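Local coordinates for protein adenosine kinase, putative (Trypanosoma brucei, PDB 3OTX) that probably phosphorylates adenosine to AMP with ATP as phosphate donor in purine salvage, as a magnesium-dependent kinase of the PfkB family, at residues D51-M56 against A124-I129. The protein carries 1 engineered substitution. Sequence-based numbering, arbitrary orientation.
Sequences DDIEKM and ACAVCI. With AP5 (bis(adenosine)-5'-pentaphosphate), chain C.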
loop_
_atom_site.group_PDB
_atom_site.type_symbol
_atom_site.label_atom_id
_atom_site.label_comp_id
_atom_site.label_asym_id
_atom_site.label_seq_id
_atom_site.Cartn_x
_atom_site.Cartn_y
_atom_site.Cartn_z
ATOM N N ASP A 51 17.270 12.591 -12.704
ATOM C CA ASP A 51 18.345 12.655 -13.704
ATOM C C ASP A 51 19.618 12.040 -13.148
ATOM O O ASP A 51 20.312 11.319 -13.853
ATOM C CB ASP A 51 18.624 14.092 -14.133
ATOM C CG ASP A 51 17.449 14.732 -14.843
ATOM O OD1 ASP A 51 16.537 14.014 -15.298
ATOM O OD2 ASP A 51 17.442 15.972 -14.945
ATOM N N ASP A 52 19.885 12.305 -11.867
ATOM C CA ASP A 52 21.082 11.831 -11.167
ATOM C C ASP A 52 21.058 10.295 -11.013
ATOM O O ASP A 52 22.018 9.615 -11.373
ATOM C CB ASP A 52 21.141 12.527 -9.808
ATOM C CG ASP A 52 22.501 12.501 -9.174
ATOM O OD1 ASP A 52 23.298 11.589 -9.456
ATOM O OD2 ASP A 52 22.761 13.404 -8.356
ATOM N N ILE A 53 19.949 9.748 -10.521
ATOM C CA ILE A 53 19.829 8.297 -10.319
ATOM C C ILE A 53 19.855 7.539 -11.646
ATOM O O ILE A 53 20.370 6.416 -11.708
ATOM C CB ILE A 53 18.564 7.909 -9.525
ATOM C CG1 ILE A 53 18.445 8.756 -8.268
ATOM C CG2 ILE A 53 18.601 6.444 -9.127
ATOM C CD1 ILE A 53 17.107 8.649 -7.615
ATOM N N GLU A 54 19.310 8.154 -12.695
ATOM C CA GLU A 54 19.234 7.527 -14.024
ATOM C C GLU A 54 20.592 7.476 -14.708
ATOM O O GLU A 54 20.851 6.564 -15.483
ATOM C CB GLU A 54 18.223 8.244 -14.915
ATOM C CG GLU A 54 16.762 7.908 -14.570
ATOM C CD GLU A 54 15.754 8.899 -15.143
ATOM O OE1 GLU A 54 16.008 9.504 -16.205
ATOM O OE2 GLU A 54 14.696 9.078 -14.516
ATOM N N LYS A 55 21.443 8.457 -14.406
ATOM C CA LYS A 55 22.810 8.528 -14.921
ATOM C C LYS A 55 23.731 7.484 -14.286
ATOM O O LYS A 55 24.920 7.439 -14.589
ATOM C CB LYS A 55 23.371 9.937 -14.693
ATOM C CG LYS A 55 23.536 10.781 -15.948
ATOM C CD LYS A 55 22.258 11.445 -16.427
ATOM C CE LYS A 55 22.377 11.792 -17.902
ATOM N NZ LYS A 55 21.407 12.824 -18.354
ATOM N N MET A 56 23.178 6.636 -13.421
ATOM C CA MET A 56 23.981 5.655 -12.687
ATOM C C MET A 56 24.087 4.304 -13.394
ATOM O O MET A 56 23.321 4.037 -14.329
ATOM C CB MET A 56 23.406 5.449 -11.296
ATOM C CG MET A 56 23.191 6.739 -10.558
ATOM S SD MET A 56 22.951 6.496 -8.806
ATOM C CE MET A 56 24.647 6.166 -8.332
ATOM N N ALA A 124 6.518 8.412 -11.031
ATOM C CA ALA A 124 7.684 7.572 -10.805
ATOM C C ALA A 124 8.128 7.732 -9.359
ATOM O O ALA A 124 7.849 8.764 -8.715
ATOM C CB ALA A 124 8.846 7.966 -11.772
ATOM N N CYS A 125 8.854 6.741 -8.856
ATOM C CA CYS A 125 9.339 6.799 -7.483
ATOM C C CYS A 125 10.807 6.465 -7.545
ATOM O O CYS A 125 11.182 5.399 -8.046
ATOM C CB CYS A 125 8.592 5.803 -6.588
ATOM S SG CYS A 125 9.098 6.015 -4.823
ATOM N N ALA A 126 11.645 7.370 -7.051
ATOM C CA ALA A 126 13.084 7.067 -6.927
ATOM C C ALA A 126 13.247 6.138 -5.721
ATOM O O ALA A 126 12.802 6.444 -4.625
ATOM C CB ALA A 126 13.906 8.334 -6.768
ATOM N N VAL A 127 13.859 4.972 -5.930
ATOM C CA VAL A 127 14.058 4.007 -4.852
ATOM C C VAL A 127 15.564 3.958 -4.624
ATOM O O VAL A 127 16.312 3.392 -5.433
ATOM C CB VAL A 127 13.491 2.636 -5.226
ATOM C CG1 VAL A 127 13.735 1.631 -4.105
ATOM C CG2 VAL A 127 11.973 2.737 -5.483
ATOM N N CYS A 128 16.017 4.646 -3.578
ATOM C CA CYS A 128 17.450 4.829 -3.331
ATOM C C CYS A 128 17.887 3.813 -2.271
ATOM O O CYS A 128 17.432 3.871 -1.129
ATOM C CB CYS A 128 17.749 6.266 -2.886
ATOM S SG CYS A 128 16.972 7.523 -3.906
ATOM N N ILE A 129 18.729 2.858 -2.678
ATOM C CA ILE A 129 19.060 1.706 -1.839
ATOM C C ILE A 129 20.444 1.963 -1.239
ATOM O O ILE A 129 21.412 2.206 -1.943
ATOM C CB ILE A 129 19.060 0.367 -2.654
ATOM C CG1 ILE A 129 17.707 0.140 -3.333
ATOM C CG2 ILE A 129 19.405 -0.823 -1.755
ATOM C CD1 ILE A 129 17.693 -1.031 -4.326
HETATM P PA AP5 C . 7.680 -4.919 7.957
HETATM O O1A AP5 C . 9.175 -4.621 8.001
HETATM O O2A AP5 C . 6.959 -4.664 9.264
HETATM O O3A AP5 C . 6.895 -4.075 6.833
HETATM P PB AP5 C . 7.164 -2.541 6.409
HETATM O O1B AP5 C . 7.924 -1.779 7.450
HETATM O O2B AP5 C . 5.851 -1.990 5.971
HETATM O O3B AP5 C . 8.103 -2.807 5.151
HETATM P PG AP5 C . 9.139 -1.901 4.351
HETATM O O1G AP5 C . 10.116 -2.834 3.704
HETATM O O2G AP5 C . 9.913 -0.918 5.201
HETATM O O3G AP5 C . 8.191 -1.302 3.277
HETATM P PD AP5 C . 8.491 -0.264 2.074
HETATM O O1D AP5 C . 9.938 0.189 1.996
HETATM O O2D AP5 C . 7.415 0.779 2.184
HETATM O O3D AP5 C . 8.266 -1.221 0.799
HETATM P PE AP5 C . 6.855 -1.522 0.077
HETATM O O1E AP5 C . 5.779 -1.669 1.115
HETATM O O2E AP5 C . 7.044 -2.664 -0.920
HETATM O O5F AP5 C . 7.507 -6.419 7.416
HETATM C C5F AP5 C . 6.215 -6.936 7.097
HETATM C C4F AP5 C . 6.261 -8.443 7.174
HETATM O O4F AP5 C . 7.315 -8.944 6.340
HETATM C C3F AP5 C . 6.613 -9.002 8.549
HETATM O O3F AP5 C . 5.446 -9.137 9.322
HETATM C C2F AP5 C . 7.310 -10.293 8.231
HETATM O O2F AP5 C . 6.361 -11.294 7.965
HETATM C C1F AP5 C . 8.025 -9.972 6.914
HETATM N N9A AP5 C . 9.426 -9.496 7.098
HETATM C C8A AP5 C . 9.900 -8.195 6.905
HETATM N N7A AP5 C . 11.238 -8.202 7.158
HETATM C C5A AP5 C . 11.614 -9.461 7.484
HETATM C C6A AP5 C . 12.824 -10.044 7.786
HETATM N N6A AP5 C . 13.973 -9.367 7.707
HETATM N N1A AP5 C . 12.863 -11.390 8.060
HETATM C C2A AP5 C . 11.726 -12.181 8.016
HETATM N N3A AP5 C . 10.522 -11.588 7.700
HETATM C C4A AP5 C . 10.469 -10.271 7.419
HETATM O O5J AP5 C . 6.546 -0.149 -0.734
HETATM C C5J AP5 C . 7.435 0.282 -1.750
HETATM C C4J AP5 C . 6.551 0.982 -2.768
HETATM O O4J AP5 C . 6.088 2.242 -2.255
HETATM C C3J AP5 C . 7.284 1.380 -4.052
HETATM O O3J AP5 C . 6.890 0.467 -5.076
HETATM C C2J AP5 C . 6.845 2.828 -4.323
HETATM O O2J AP5 C . 6.436 3.059 -5.666
HETATM C C1J AP5 C . 5.682 2.986 -3.375
HETATM N N9B AP5 C . 5.403 4.382 -3.011
HETATM C C8B AP5 C . 6.292 5.236 -2.417
HETATM N N7B AP5 C . 5.665 6.435 -2.291
HETATM C C5B AP5 C . 4.396 6.331 -2.797
HETATM C C6B AP5 C . 3.336 7.239 -2.908
HETATM N N6B AP5 C . 3.423 8.535 -2.569
HETATM N N1B AP5 C . 2.205 6.768 -3.515
HETATM C C2B AP5 C . 2.019 5.463 -3.910
HETATM N N3B AP5 C . 3.078 4.582 -3.841
HETATM C C4B AP5 C . 4.231 5.022 -3.253
#
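I53 meets segment 124-129 of strand 122-130 through one methyl group, CD1, which touches two side chains spaced two residues apart. The methyl presses on A126, with I53 CD1 3.3 Å from A126 CB, shorter than two methyl carbons normally approach; farther along the strand it lies near the cysteine sulfur, I53 CD1 to C128 SG being 3.9 Å. No hydrogen bond crosses between the segments, so the join is purely apolar, small in area and buried. The isoleucine reaches the strand because CG1 stands anti to the carbonyl carbon (chi1 -49°) and the chain is then extended (chi2 167°), which carries CD1 out from the helix 49-54. A126 CA and I53 CA are 7.6 Å apart, the nearest pair of CA atoms across the two segments, consistent with the small alanine side chain at this point. Around it F28 of helix 26-31 touches both I53 and C128, while A22 of strand 17-23 touches I53, and D52 OD2 links helix 49-54 to the end of helix 26-31 by a salt bridge to K31 and a hydrogen bond to Y32. The strand itself is held between its neighbours, C125 pairing through its backbone with L18 and V20, and A126 with V137. Alternation along the strand then gives C125 to the other side, where C125 CB lies 3.6 Å from O2J, a ribose oxygen of AP5, and C125 SG 3.8 Å from the adenine carbon C8B. The contact thus illustrates the two-faced small sheet that forms the lid of PfkB-family (ribokinase-like) kinases, one side packed against short helices and the other facing the nucleoside site.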